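Local coordinates for nodulation fucosyltransferase NodZ (Bradyrhizobium sp., PDB 2HHC), which is a bacterial nodulation protein of the NodZ family, a glycosyltransferase of the GT-B class built on two facing Rossmann-like domains, at residues A[4-9]-A[79-84]; A[36-41]-A[67-72]; A[52-57]-A[146-151]; A[109-114]-A[126-131]. All blocks are in the same frame, centred on the assembly; numbering follows the deposited sequence.

From the N terminus, residues 4-9 open the first loop, which contact 1 closes at 79-84. Contact 2 (36-41 with 67-72) is nested inside it and pairs two neighbouring strands of the N-terminal sheet. Contact 3 starts within the span of both, at 52-57, and ends beyond them at 146-151, so it crosses contacts 1 and 2 along the chain. Contact 4 (109-114 with 126-131) follows contacts 1 and 2 in series and is nested in contact 3. Strands 35-39, 6-10 and 125-128 lie side by side, so contacts 1, 2 and 4 share one sheet, while contact 3 ties helix 54-57 to the segment leading towards the second sheet.

Contact 1 (A[4-9]-A[79-84])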
loop_
_atom_site.group_PDB
_atom_site.type_symbol
_atom_site.label_atom_id
_atom_site.label_comp_id
_atom_site.label_asym_id
_atom_site.label_seq_id
_atom_site.Cartn_x
_atom_site.Cartn_y
_atom_site.Cartn_z
ATOM N N GLU A 4 16.229 -23.264 -9.550
ATOM C CA GLU A 4 15.367 -22.097 -9.433
ATOM C C GLU A 4 15.892 -21.225 -8.327
ATOM O O GLU A 4 16.324 -21.727 -7.285
ATOM C CB GLU A 4 13.937 -22.554 -9.118
ATOM C CG GLU A 4 12.899 -21.483 -9.294
ATOM C CD GLU A 4 11.463 -21.999 -9.256
ATOM O OE1 GLU A 4 11.232 -23.218 -9.124
ATOM O OE2 GLU A 4 10.514 -21.142 -9.370
ATOM N N ARG A 5 15.794 -19.895 -8.495
ATOM C CA ARG A 5 16.209 -18.893 -7.540
ATOM C C ARG A 5 15.046 -17.923 -7.268
ATOM O O ARG A 5 14.102 -17.839 -8.077
ATOM C CB ARG A 5 17.415 -18.162 -8.092
ATOM C CG ARG A 5 18.661 -19.078 -8.069
ATOM C CD ARG A 5 19.849 -18.607 -8.910
ATOM N NE ARG A 5 19.768 -17.215 -9.267
ATOM C CZ ARG A 5 20.584 -16.230 -8.874
ATOM N NH1 ARG A 5 21.673 -16.404 -8.077
ATOM N NH2 ARG A 5 20.301 -15.037 -9.351
ATOM N N PHE A 6 15.099 -17.249 -6.144
ATOM C CA PHE A 6 13.915 -16.602 -5.590
ATOM C C PHE A 6 14.172 -15.213 -5.007
ATOM O O PHE A 6 15.294 -14.895 -4.541
ATOM C CB PHE A 6 13.297 -17.485 -4.463
ATOM C CG PHE A 6 12.913 -18.854 -4.929
ATOM C CD1 PHE A 6 13.852 -19.876 -4.987
ATOM C CD2 PHE A 6 11.611 -19.140 -5.287
ATOM C CE1 PHE A 6 13.509 -21.139 -5.382
ATOM C CE2 PHE A 6 11.257 -20.417 -5.682
ATOM C CZ PHE A 6 12.206 -21.431 -5.712
ATOM N N VAL A 7 13.109 -14.425 -4.981
ATOM C CA VAL A 7 12.999 -13.208 -4.150
ATOM C C VAL A 7 11.733 -13.351 -3.337
ATOM O O VAL A 7 10.676 -13.573 -3.937
ATOM C CB VAL A 7 12.928 -11.888 -4.990
ATOM C CG1 VAL A 7 12.800 -10.696 -4.074
ATOM C CG2 VAL A 7 14.093 -11.726 -5.885
ATOM N N ILE A 8 11.824 -13.279 -2.016
ATOM C CA ILE A 8 10.654 -13.380 -1.159
ATOM C C ILE A 8 10.293 -11.995 -0.693
ATOM O O ILE A 8 11.105 -11.279 -0.077
ATOM C CB ILE A 8 10.917 -14.299 0.030
ATOM C CG1 ILE A 8 11.421 -15.696 -0.442
ATOM C CG2 ILE A 8 9.670 -14.408 0.848
ATOM C CD1 ILE A 8 11.737 -16.636 0.692
ATOM N N SER A 9 9.070 -11.563 -0.938
ATOM C CA SER A 9 8.529 -10.312 -0.477
ATOM C C SER A 9 7.691 -10.540 0.763
ATOM O O SER A 9 6.566 -11.060 0.673
ATOM C CB SER A 9 7.697 -9.659 -1.579
ATOM O OG SER A 9 7.269 -8.369 -1.143
ATOM N N SER A 79 10.872 -25.298 0.673
ATOM C CA SER A 79 12.100 -24.920 1.311
ATOM C C SER A 79 12.896 -24.070 0.342
ATOM O O SER A 79 13.599 -24.589 -0.550
ATOM C CB SER A 79 12.921 -26.146 1.683
ATOM O OG SER A 79 12.311 -26.856 2.748
ATOM N N PHE A 80 12.848 -22.752 0.507
ATOM C CA PHE A 80 13.529 -21.869 -0.426
ATOM C C PHE A 80 15.027 -21.960 -0.161
ATOM O O PHE A 80 15.432 -21.908 0.970
ATOM C CB PHE A 80 12.955 -20.420 -0.352
ATOM C CG PHE A 80 11.492 -20.357 -0.782
ATOM C CD1 PHE A 80 11.113 -20.663 -2.058
ATOM C CD2 PHE A 80 10.474 -20.048 0.154
ATOM C CE1 PHE A 80 9.756 -20.693 -2.456
ATOM C CE2 PHE A 80 9.134 -20.087 -0.261
ATOM C CZ PHE A 80 8.797 -20.386 -1.539
ATOM N N PRO A 81 15.854 -22.148 -1.217
ATOM C CA PRO A 81 17.242 -22.484 -1.092
ATOM C C PRO A 81 18.193 -21.371 -0.661
ATOM O O PRO A 81 18.110 -20.254 -1.155
ATOM C CB PRO A 81 17.584 -22.977 -2.497
ATOM C CG PRO A 81 16.760 -22.241 -3.351
ATOM C CD PRO A 81 15.450 -22.133 -2.635
ATOM N N GLY A 82 19.149 -21.732 0.186
ATOM C CA GLY A 82 20.239 -20.866 0.490
ATOM C C GLY A 82 21.317 -21.010 -0.561
ATOM O O GLY A 82 21.235 -21.886 -1.442
ATOM N N PRO A 83 22.380 -20.218 -0.428
ATOM C CA PRO A 83 22.517 -19.209 0.611
ATOM C C PRO A 83 21.547 -18.073 0.447
ATOM O O PRO A 83 21.006 -17.850 -0.671
ATOM C CB PRO A 83 23.945 -18.693 0.464
ATOM C CG PRO A 83 24.587 -19.481 -0.574
ATOM C CD PRO A 83 23.577 -20.350 -1.280
ATOM N N PHE A 84 21.392 -17.304 1.524
ATOM C CA PHE A 84 20.447 -16.201 1.581
ATOM C C PHE A 84 21.137 -14.834 1.598
ATOM O O PHE A 84 22.264 -14.673 2.015
ATOM C CB PHE A 84 19.559 -16.352 2.836
ATOM C CG PHE A 84 18.832 -17.684 2.898
ATOM C CD1 PHE A 84 17.650 -17.902 2.199
ATOM C CD2 PHE A 84 19.396 -18.750 3.548
ATOM C CE1 PHE A 84 17.068 -19.142 2.201
ATOM C CE2 PHE A 84 18.792 -19.993 3.527
ATOM C CZ PHE A 84 17.667 -20.188 2.886
#
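Phe6 and Ile8, alternate residues of strand 6-10 in the N-terminal sheet, are met on their shared side by Phe80 and Pro81 of the loop that runs from strand 67-70 to strand 84-85. The centre of the contact is a T-shaped aromatic pair. Phe80 turns its edge to the face of Phe6: its CD1 stands 3.5 Å above the Phe6 plane, over the centre of the ring. The centroids of Phe6 and Phe80 are 4.8 Å apart and the planes meet at 61°, which excludes a parallel stack. The neighbouring rim atom takes part too, Phe80 CE1 approaching Phe6 CE2 to 3.6 Å. In Phe6, CG lies anti to the carbonyl carbon, beside the backbone N (chi1 -58°), on the side where Phe80 and Pro81 lie. Pro81 continues the cover, its CD reaching Phe6 CE1 at 3.5 Å. Across CG from CD1 of Phe80, the CD1 methyl of Ile8 comes obliquely to Phe80 CD2 at 3.7 Å. Around the aromatic pair, Phe80 also packs on Val37 and Thr125, and the loop is tied down by bonds from Thr125 OG1 to Pro81 O and from Asn124 ND2 to Gly82 O. Between segments 4-9 and 79-84 the side-chain contacts are apolar, which implies a fit of strand to loop by ring shape and van der Waals contact, with polar fixing from neighbouring residues.

Contact 2 (A[36-41]-A[67-72]); sequences LVIDWR and VPVICD
Leu36 O is approached by two groups of one neighbouring strand: Ile70 N donates to it at 2.8 Å, and Val69 CA makes a CA-H...O contact with it at 3.1 Å. Ile70 then uses its other backbone polar atom: its O accepts from Ile38 N at 2.8 Å and receives Val37 CA at 3.2 Å. A third bond, Leu36 N to Pro68 O at 2.9 Å, completes the alternation that defines parallel pairing of strands 35-39 and 67-70, with Leu36 opposite Val69 and Val37 opposite Ile70; the short segment axes diverge by 30°. In this Rossmann-like sheet, helix 15-32 covers the face carrying Leu36 and Val67, whose CB and CG1 lie 3.9 Å apart. Val37 and Ile70 point to the other face, where Phe6 and Ile8 also lean on Val37. Ile38 has CG1 anti to its carbonyl carbon (chi1 -50°), and its CD1 rests against Val69 CG1 at 3.9 Å. Past the pairing, Asp39 OD1 forms an Asx turn with Arg41 N and takes Arg41 NE at 2.9 Å from the opposite face of the carboxylate, while OD2 is shared by Arg41 NH2 and Arg10.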
loop_
_atom_site.group_PDB
_atom_site.type_symbol
_atom_site.label_atom_id
_atom_site.label_comp_id
_atom_site.label_asym_id
_atom_site.label_seq_id
_atom_site.Cartn_x
_atom_site.Cartn_y
_atom_site.Cartn_z
ATOM N N LEU A 36 9.296 -14.789 -7.882
ATOM C CA LEU A 36 8.787 -13.945 -6.800
ATOM C C LEU A 36 7.803 -14.666 -5.913
ATOM O O LEU A 36 6.871 -15.308 -6.381
ATOM C CB LEU A 36 8.092 -12.721 -7.371
ATOM C CG LEU A 36 7.496 -11.727 -6.405
ATOM C CD1 LEU A 36 8.600 -10.990 -5.602
ATOM C CD2 LEU A 36 6.699 -10.709 -7.187
ATOM N N VAL A 37 8.090 -14.651 -4.626
ATOM C CA VAL A 37 7.239 -15.264 -3.631
ATOM C C VAL A 37 6.610 -14.126 -2.806
ATOM O O VAL A 37 7.302 -13.246 -2.256
ATOM C CB VAL A 37 8.081 -16.122 -2.671
ATOM C CG1 VAL A 37 7.203 -16.753 -1.623
ATOM C CG2 VAL A 37 8.887 -17.175 -3.413
ATOM N N ILE A 38 5.281 -14.082 -2.747
ATOM C CA ILE A 38 4.540 -13.082 -1.974
ATOM C C ILE A 38 4.204 -13.749 -0.642
ATOM O O ILE A 38 3.419 -14.697 -0.606
ATOM C CB ILE A 38 3.283 -12.609 -2.693
ATOM C CG1 ILE A 38 3.585 -12.190 -4.137
ATOM C CG2 ILE A 38 2.645 -11.474 -1.867
ATOM C CD1 ILE A 38 2.386 -11.654 -4.926
ATOM N N ASP A 39 4.865 -13.301 0.407
ATOM C CA ASP A 39 4.766 -13.946 1.741
ATOM C C ASP A 39 4.183 -12.970 2.747
ATOM O O ASP A 39 4.890 -12.146 3.372
ATOM C CB ASP A 39 6.111 -14.451 2.202
ATOM C CG ASP A 39 6.036 -15.129 3.537
ATOM O OD1 ASP A 39 4.940 -15.304 4.114
ATOM O OD2 ASP A 39 7.152 -15.478 4.035
ATOM N N TRP A 40 2.859 -12.964 2.830
ATOM C CA TRP A 40 2.131 -12.106 3.743
ATOM C C TRP A 40 1.644 -12.863 4.983
ATOM O O TRP A 40 0.670 -12.506 5.627
ATOM C CB TRP A 40 0.981 -11.407 3.062
ATOM C CG TRP A 40 1.401 -10.367 2.057
ATOM C CD1 TRP A 40 2.665 -10.029 1.652
ATOM C CD2 TRP A 40 0.492 -9.571 1.249
ATOM N NE1 TRP A 40 2.605 -9.030 0.712
ATOM C CE2 TRP A 40 1.275 -8.720 0.472
ATOM C CE3 TRP A 40 -0.887 -9.442 1.218
ATOM C CZ2 TRP A 40 0.707 -7.809 -0.422
ATOM C CZ3 TRP A 40 -1.449 -8.541 0.387
ATOM C CH2 TRP A 40 -0.642 -7.720 -0.428
ATOM N N ARG A 41 2.368 -13.918 5.378
ATOM C CA ARG A 41 2.157 -14.547 6.693
ATOM C C ARG A 41 2.397 -13.543 7.784
ATOM O O ARG A 41 3.358 -12.785 7.727
ATOM C CB ARG A 41 3.104 -15.743 6.885
ATOM C CG ARG A 41 2.710 -16.948 6.019
ATOM C CD ARG A 41 3.663 -18.141 6.121
ATOM N NE ARG A 41 4.951 -17.761 5.606
ATOM C CZ ARG A 41 6.027 -18.530 5.666
ATOM N NH1 ARG A 41 5.898 -19.755 6.143
ATOM N NH2 ARG A 41 7.210 -18.077 5.235
ATOM N N VAL A 67 7.330 -12.579 -14.731
ATOM C CA VAL A 67 8.001 -13.081 -13.545
ATOM C C VAL A 67 7.068 -14.121 -12.928
ATOM O O VAL A 67 5.916 -13.804 -12.578
ATOM C CB VAL A 67 8.298 -11.961 -12.519
ATOM C CG1 VAL A 67 8.780 -12.543 -11.178
ATOM C CG2 VAL A 67 9.318 -10.875 -13.035
ATOM N N PRO A 68 7.565 -15.362 -12.759
ATOM C CA PRO A 68 6.746 -16.363 -12.075
ATOM C C PRO A 68 6.503 -15.973 -10.625
ATOM O O PRO A 68 7.374 -15.390 -9.950
ATOM C CB PRO A 68 7.630 -17.632 -12.124
ATOM C CG PRO A 68 8.686 -17.344 -13.076
ATOM C CD PRO A 68 8.893 -15.890 -13.120
ATOM N N VAL A 69 5.322 -16.291 -10.095
ATOM C CA VAL A 69 4.904 -15.894 -8.742
ATOM C C VAL A 69 4.331 -17.069 -7.984
ATOM O O VAL A 69 3.540 -17.818 -8.510
ATOM C CB VAL A 69 3.845 -14.789 -8.801
ATOM C CG1 VAL A 69 3.300 -14.438 -7.425
ATOM C CG2 VAL A 69 4.412 -13.565 -9.476
ATOM N N ILE A 70 4.749 -17.176 -6.722
ATOM C CA ILE A 70 4.150 -18.050 -5.707
ATOM C C ILE A 70 3.522 -17.143 -4.673
ATOM O O ILE A 70 4.216 -16.388 -4.002
ATOM C CB ILE A 70 5.189 -18.947 -5.060
ATOM C CG1 ILE A 70 5.827 -19.883 -6.105
ATOM C CG2 ILE A 70 4.545 -19.801 -3.975
ATOM C CD1 ILE A 70 7.090 -20.585 -5.672
ATOM N N CYS A 71 2.206 -17.224 -4.494
ATOM C CA CYS A 71 1.482 -16.273 -3.653
ATOM C C CYS A 71 0.591 -16.879 -2.578
ATOM O O CYS A 71 -0.249 -16.150 -1.997
ATOM C CB CYS A 71 0.510 -15.462 -4.543
ATOM S SG CYS A 71 -0.938 -16.367 -5.139
ATOM N N ASP A 72 0.780 -18.148 -2.245
ATOM C CA ASP A 72 -0.193 -18.844 -1.474
ATOM C C ASP A 72 0.386 -19.705 -0.360
ATOM O O ASP A 72 1.493 -19.405 0.094
ATOM C CB ASP A 72 -1.067 -19.617 -2.416
ATOM C CG ASP A 72 -0.305 -20.675 -3.224
ATOM O OD1 ASP A 72 0.799 -21.081 -2.809
ATOM O OD2 ASP A 72 -0.833 -21.111 -4.279
#

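Contact 3 (A[52-57]-A[146-151]); sequences NAFPAF and RNIKLR. With PO4 (phosphate ion), chain D.
Arg151 takes hold of Pro55 O with two nitrogens of its guanidinium edge, NE and NH2, each 3.0 Å from that oxygen. The two bonds differ in approach: NH2 lies in the carbonyl plane, on a lone pair, whereas NE is tilted 27° from it. A bend at chi2 (-76°) turns CD of Arg151 off a straight chain, and NE and NH2 beyond it face Pro55 O. The backbone is held as well, as Arg151 N donates to Phe57 O at 2.9 Å. On the remaining nitrogen, NH1 reaches O4 of a phosphate ion at 2.7 Å; the ion, probably from the crystallisation liquor, is also bound by Ser152 N. Arg151 is the N-cap residue of helix 152-166, which leads into strand 170-176 of the second sheet, while helix 54-57 follows strand 35-39 of the first, consistent with a link between the two halves of the GT-B fold. Farther along, Ile148 CG2 approaches the edge of the Phe54 ring, 4.2 Å from CZ. In the next shell, Phe57 and Leu150 both pack on Leu268 of helix 258-274. Asn52 OD1 accepts a weak capping bond from Phe54 N, and Asn52 is itself fixed by Trp40 N and Ile38 O.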
loop_
_atom_site.group_PDB
_atom_site.type_symbol
_atom_site.label_atom_id
_atom_site.label_comp_id
_atom_site.label_asym_id
_atom_site.label_seq_id
_atom_site.Cartn_x
_atom_site.Cartn_y
_atom_site.Cartn_z
ATOM N N ASN A 52 -0.956 -17.361 4.699
ATOM C CA ASN A 52 -0.502 -16.302 3.833
ATOM C C ASN A 52 -1.680 -15.403 3.503
ATOM O O ASN A 52 -2.647 -15.896 2.960
ATOM C CB ASN A 52 0.087 -16.929 2.565
ATOM C CG ASN A 52 0.858 -15.959 1.697
ATOM O OD1 ASN A 52 0.751 -14.751 1.874
ATOM N ND2 ASN A 52 1.642 -16.476 0.762
ATOM N N ALA A 53 -1.625 -14.143 3.906
ATOM C CA ALA A 53 -2.771 -13.249 3.748
ATOM C C ALA A 53 -3.049 -12.864 2.317
ATOM O O ALA A 53 -4.154 -12.399 2.020
ATOM C CB ALA A 53 -2.554 -11.989 4.557
ATOM N N PHE A 54 -2.087 -12.992 1.416
ATOM C CA PHE A 54 -2.319 -12.479 0.048
ATOM C C PHE A 54 -3.642 -13.024 -0.563
ATOM O O PHE A 54 -4.464 -12.234 -1.074
ATOM C CB PHE A 54 -1.092 -12.665 -0.863
ATOM C CG PHE A 54 -1.265 -12.090 -2.222
ATOM C CD1 PHE A 54 -0.979 -10.765 -2.497
ATOM C CD2 PHE A 54 -1.733 -12.890 -3.221
ATOM C CE1 PHE A 54 -1.154 -10.295 -3.823
ATOM C CE2 PHE A 54 -1.940 -12.428 -4.538
ATOM C CZ PHE A 54 -1.608 -11.095 -4.802
ATOM N N PRO A 55 -3.890 -14.360 -0.586
ATOM C CA PRO A 55 -5.139 -14.870 -1.144
ATOM C C PRO A 55 -6.435 -14.530 -0.422
ATOM O O PRO A 55 -7.491 -14.785 -0.911
ATOM C CB PRO A 55 -4.930 -16.392 -1.155
ATOM C CG PRO A 55 -3.467 -16.583 -0.971
ATOM C CD PRO A 55 -2.976 -15.440 -0.203
ATOM N N ALA A 56 -6.317 -13.997 0.781
ATOM C CA ALA A 56 -7.491 -13.553 1.487
ATOM C C ALA A 56 -8.068 -12.265 0.866
ATOM O O ALA A 56 -9.238 -11.998 1.035
ATOM C CB ALA A 56 -7.191 -13.371 2.986
ATOM N N PHE A 57 -7.227 -11.511 0.144
ATOM C CA PHE A 57 -7.642 -10.255 -0.418
ATOM C C PHE A 57 -7.558 -10.155 -1.934
ATOM O O PHE A 57 -8.302 -9.380 -2.535
ATOM C CB PHE A 57 -6.803 -9.133 0.223
ATOM C CG PHE A 57 -6.984 -9.073 1.737
ATOM C CD1 PHE A 57 -8.150 -8.638 2.312
ATOM C CD2 PHE A 57 -6.010 -9.578 2.578
ATOM C CE1 PHE A 57 -8.324 -8.667 3.686
ATOM C CE2 PHE A 57 -6.173 -9.613 3.965
ATOM C CZ PHE A 57 -7.315 -9.140 4.517
ATOM N N ARG A 146 -1.813 -3.080 -11.663
ATOM C CA ARG A 146 -2.512 -3.541 -12.857
ATOM C C ARG A 146 -2.572 -5.056 -12.976
ATOM O O ARG A 146 -3.396 -5.518 -13.750
ATOM C CB ARG A 146 -1.880 -2.937 -14.131
ATOM C CG ARG A 146 -2.085 -1.455 -14.294
ATOM C CD ARG A 146 -1.427 -0.914 -15.586
ATOM N NE ARG A 146 -2.014 -1.546 -16.708
ATOM C CZ ARG A 146 -3.140 -1.154 -17.255
ATOM N NH1 ARG A 146 -3.729 -0.045 -16.795
ATOM N NH2 ARG A 146 -3.631 -1.814 -18.268
ATOM N N ASN A 147 -1.711 -5.805 -12.270
ATOM C CA ASN A 147 -1.515 -7.207 -12.523
ATOM C C ASN A 147 -1.760 -8.135 -11.379
ATOM O O ASN A 147 -1.385 -9.287 -11.424
ATOM C CB ASN A 147 -0.126 -7.393 -13.167
ATOM C CG ASN A 147 -0.069 -6.828 -14.573
ATOM O OD1 ASN A 147 -0.576 -7.470 -15.530
ATOM N ND2 ASN A 147 0.441 -5.621 -14.738
ATOM N N ILE A 148 -2.406 -7.607 -10.359
ATOM C CA ILE A 148 -3.059 -8.393 -9.315
ATOM C C ILE A 148 -4.502 -7.869 -9.249
ATOM O O ILE A 148 -4.816 -6.722 -9.664
ATOM C CB ILE A 148 -2.351 -8.288 -7.953
ATOM C CG1 ILE A 148 -2.468 -6.889 -7.344
ATOM C CG2 ILE A 148 -0.865 -8.677 -8.104
ATOM C CD1 ILE A 148 -1.882 -6.674 -5.981
ATOM N N LYS A 149 -5.407 -8.726 -8.795
ATOM C CA LYS A 149 -6.825 -8.413 -8.875
ATOM C C LYS A 149 -7.447 -8.682 -7.501
ATOM O O LYS A 149 -7.276 -9.758 -6.917
ATOM C CB LYS A 149 -7.518 -9.267 -9.962
ATOM C CG LYS A 149 -8.930 -8.931 -10.222
ATOM C CD LYS A 149 -9.423 -9.540 -11.523
ATOM N N LEU A 150 -8.136 -7.681 -6.983
ATOM C CA LEU A 150 -8.895 -7.842 -5.741
ATOM C C LEU A 150 -9.901 -8.991 -5.882
ATOM O O LEU A 150 -10.509 -9.245 -6.923
ATOM C CB LEU A 150 -9.652 -6.537 -5.422
ATOM C CG LEU A 150 -8.763 -5.429 -4.842
ATOM C CD1 LEU A 150 -9.606 -4.158 -4.978
ATOM C CD2 LEU A 150 -8.311 -5.676 -3.444
ATOM N N ARG A 151 -10.134 -9.653 -4.749
ATOM C CA ARG A 151 -11.188 -10.659 -4.661
ATOM C C ARG A 151 -12.527 -10.029 -5.087
ATOM O O ARG A 151 -12.817 -8.867 -4.829
ATOM C CB ARG A 151 -11.273 -11.274 -3.260
ATOM C CG ARG A 151 -10.206 -12.270 -2.967
ATOM C CD ARG A 151 -10.435 -13.586 -3.641
ATOM N NE ARG A 151 -9.324 -14.466 -3.326
ATOM C CZ ARG A 151 -9.052 -15.636 -3.891
ATOM N NH1 ARG A 151 -9.852 -16.188 -4.831
ATOM N NH2 ARG A 151 -7.997 -16.288 -3.453
HETATM P P PO4 D . -13.044 -14.638 -6.597
HETATM O O1 PO4 D . -14.065 -14.682 -5.511
HETATM O O2 PO4 D . -13.822 -14.849 -7.887
HETATM O O3 PO4 D . -12.294 -13.285 -6.644
HETATM O O4 PO4 D . -12.056 -15.739 -6.352
#

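Contact 4 (A[109-114]-A[126-131]); sequences DELTEL and IVCDAC
Leu111 of helix 101-116 has CG anti to its carbonyl carbon (chi1 -72°) and CD1 anti to CA (chi2 164°), where CD1 meets the backbone of strand 125-128; CD2, the other branch, meets Ile126 and Cys128 SG. In Ile126, CG2 lies anti to the backbone N, and this is the methyl that Leu111 meets: CD2 of Leu111 is 3.7 Å from CG2 of Ile126, the two side chains sliding past each other in opposite directions. The same CD2 of Leu111 touches Cys128 SG at 4.2 Å. Leu111 CD1 lies 4.0 Å from Cys128 CA and 4.3 Å from Val127 O. One helical turn on, Leu114 CD2 comes to 4.3 Å from Ile126 CD1, a looser apolar touch. Ile126 and Cys128 thus receive the helix as alternate residues of the strand, while the CB of the intervening Val127 is directed away from it. The segment axes pass 10.1 Å apart with 128° between their directions, a spacing spanned by the leucine side chains of the helix, which reach both side chains and backbone of the strand. This is the packing of a beta-alpha-beta unit: strand 84-85, helix 101-116 and strand 125-128 follow in order, and Phe85 touches Leu111, Leu114 and Ile126. On its other flank strand 125-128 pairs with strand 6-10, and Tyr28 of helix 15-32 packs against both Leu114 and Ile126, bringing two helices together over the sheet.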
loop_
_atom_site.group_PDB
_atom_site.type_symbol
_atom_site.label_atom_id
_atom_site.label_comp_id
_atom_site.label_asym_id
_atom_site.label_seq_id
_atom_site.Cartn_x
_atom_site.Cartn_y
_atom_site.Cartn_z
ATOM N N ASP A 109 18.722 -1.126 3.959
ATOM C CA ASP A 109 19.869 -0.472 3.344
ATOM C C ASP A 109 20.699 -1.443 2.513
ATOM O O ASP A 109 21.174 -1.085 1.435
ATOM C CB ASP A 109 20.735 0.150 4.391
ATOM C CG ASP A 109 20.059 1.312 5.098
ATOM O OD1 ASP A 109 19.019 1.799 4.608
ATOM O OD2 ASP A 109 20.605 1.733 6.139
ATOM N N GLU A 110 20.864 -2.660 3.015
ATOM C CA GLU A 110 21.601 -3.699 2.301
ATOM C C GLU A 110 20.891 -4.052 1.004
ATOM O O GLU A 110 21.530 -4.213 -0.040
ATOM C CB GLU A 110 21.753 -4.929 3.204
ATOM C CG GLU A 110 22.722 -4.671 4.311
ATOM C CD GLU A 110 22.726 -5.648 5.440
ATOM O OE1 GLU A 110 22.106 -6.680 5.350
ATOM O OE2 GLU A 110 23.450 -5.386 6.434
ATOM N N LEU A 111 19.578 -4.151 1.048
ATOM C CA LEU A 111 18.803 -4.469 -0.159
ATOM C C LEU A 111 18.861 -3.317 -1.174
ATOM O O LEU A 111 18.960 -3.535 -2.369
ATOM C CB LEU A 111 17.360 -4.760 0.221
ATOM C CG LEU A 111 17.121 -6.101 0.942
ATOM C CD1 LEU A 111 15.764 -6.068 1.596
ATOM C CD2 LEU A 111 17.231 -7.283 -0.054
ATOM N N THR A 112 18.830 -2.090 -0.662
ATOM C CA THR A 112 18.876 -0.900 -1.504
ATOM C C THR A 112 20.179 -0.894 -2.296
ATOM O O THR A 112 20.164 -0.727 -3.525
ATOM C CB THR A 112 18.722 0.362 -0.639
ATOM O OG1 THR A 112 17.431 0.333 -0.034
ATOM C CG2 THR A 112 18.794 1.611 -1.485
ATOM N N GLU A 113 21.281 -1.145 -1.606
ATOM C CA GLU A 113 22.609 -1.232 -2.248
ATOM C C GLU A 113 22.596 -2.382 -3.261
ATOM O O GLU A 113 23.062 -2.241 -4.389
ATOM C CB GLU A 113 23.681 -1.400 -1.182
ATOM C CG GLU A 113 25.091 -1.649 -1.713
ATOM C CD GLU A 113 26.127 -1.811 -0.601
ATOM O OE1 GLU A 113 25.841 -2.529 0.401
ATOM O OE2 GLU A 113 27.257 -1.284 -0.748
ATOM N N LEU A 114 22.043 -3.525 -2.906
ATOM C CA LEU A 114 22.025 -4.645 -3.833
ATOM C C LEU A 114 21.258 -4.297 -5.093
ATOM O O LEU A 114 21.696 -4.611 -6.200
ATOM C CB LEU A 114 21.425 -5.889 -3.181
ATOM C CG LEU A 114 21.358 -7.068 -4.135
ATOM C CD1 LEU A 114 22.781 -7.496 -4.539
ATOM C CD2 LEU A 114 20.570 -8.190 -3.465
ATOM N N ILE A 126 16.732 -14.218 -2.103
ATOM C CA ILE A 126 16.768 -12.873 -1.502
ATOM C C ILE A 126 15.558 -12.778 -0.598
ATOM O O ILE A 126 14.427 -12.926 -1.084
ATOM C CB ILE A 126 16.694 -11.783 -2.573
ATOM C CG1 ILE A 126 17.723 -12.021 -3.703
ATOM C CG2 ILE A 126 16.840 -10.403 -1.957
ATOM C CD1 ILE A 126 19.102 -12.191 -3.329
ATOM N N VAL A 127 15.751 -12.470 0.676
ATOM C CA VAL A 127 14.603 -12.348 1.581
ATOM C C VAL A 127 14.403 -10.874 1.854
ATOM O O VAL A 127 15.267 -10.212 2.459
ATOM C CB VAL A 127 14.806 -13.098 2.928
ATOM C CG1 VAL A 127 13.497 -12.974 3.780
ATOM C CG2 VAL A 127 15.211 -14.513 2.673
ATOM N N CYS A 128 13.284 -10.320 1.390
ATOM C CA CYS A 128 12.933 -8.944 1.599
ATOM C C CYS A 128 11.957 -8.816 2.764
ATOM O O CYS A 128 10.814 -9.192 2.619
ATOM C CB CYS A 128 12.287 -8.328 0.339
ATOM S SG CYS A 128 13.339 -8.339 -1.130
ATOM N N ASP A 129 12.442 -8.351 3.907
ATOM C CA ASP A 129 11.636 -8.299 5.127
ATOM C C ASP A 129 11.891 -6.967 5.878
ATOM O O ASP A 129 12.199 -6.898 7.060
ATOM C CB ASP A 129 11.911 -9.547 6.001
ATOM C CG ASP A 129 10.854 -9.831 7.001
ATOM O OD1 ASP A 129 9.834 -9.087 7.189
ATOM O OD2 ASP A 129 11.017 -10.904 7.657
ATOM N N ALA A 130 11.751 -5.897 5.104
ATOM C CA ALA A 130 11.877 -4.534 5.517
ATOM C C ALA A 130 11.038 -3.669 4.578
ATOM O O ALA A 130 10.540 -4.140 3.557
ATOM C CB ALA A 130 13.307 -4.086 5.471
ATOM N N CYS A 131 10.934 -2.395 4.886
ATOM C CA CYS A 131 10.191 -1.475 4.054
ATOM C C CYS A 131 10.991 -1.163 2.802
ATOM O O CYS A 131 12.119 -0.691 2.897
ATOM C CB CYS A 131 9.919 -0.200 4.794
ATOM S SG CYS A 131 8.889 0.950 3.875
#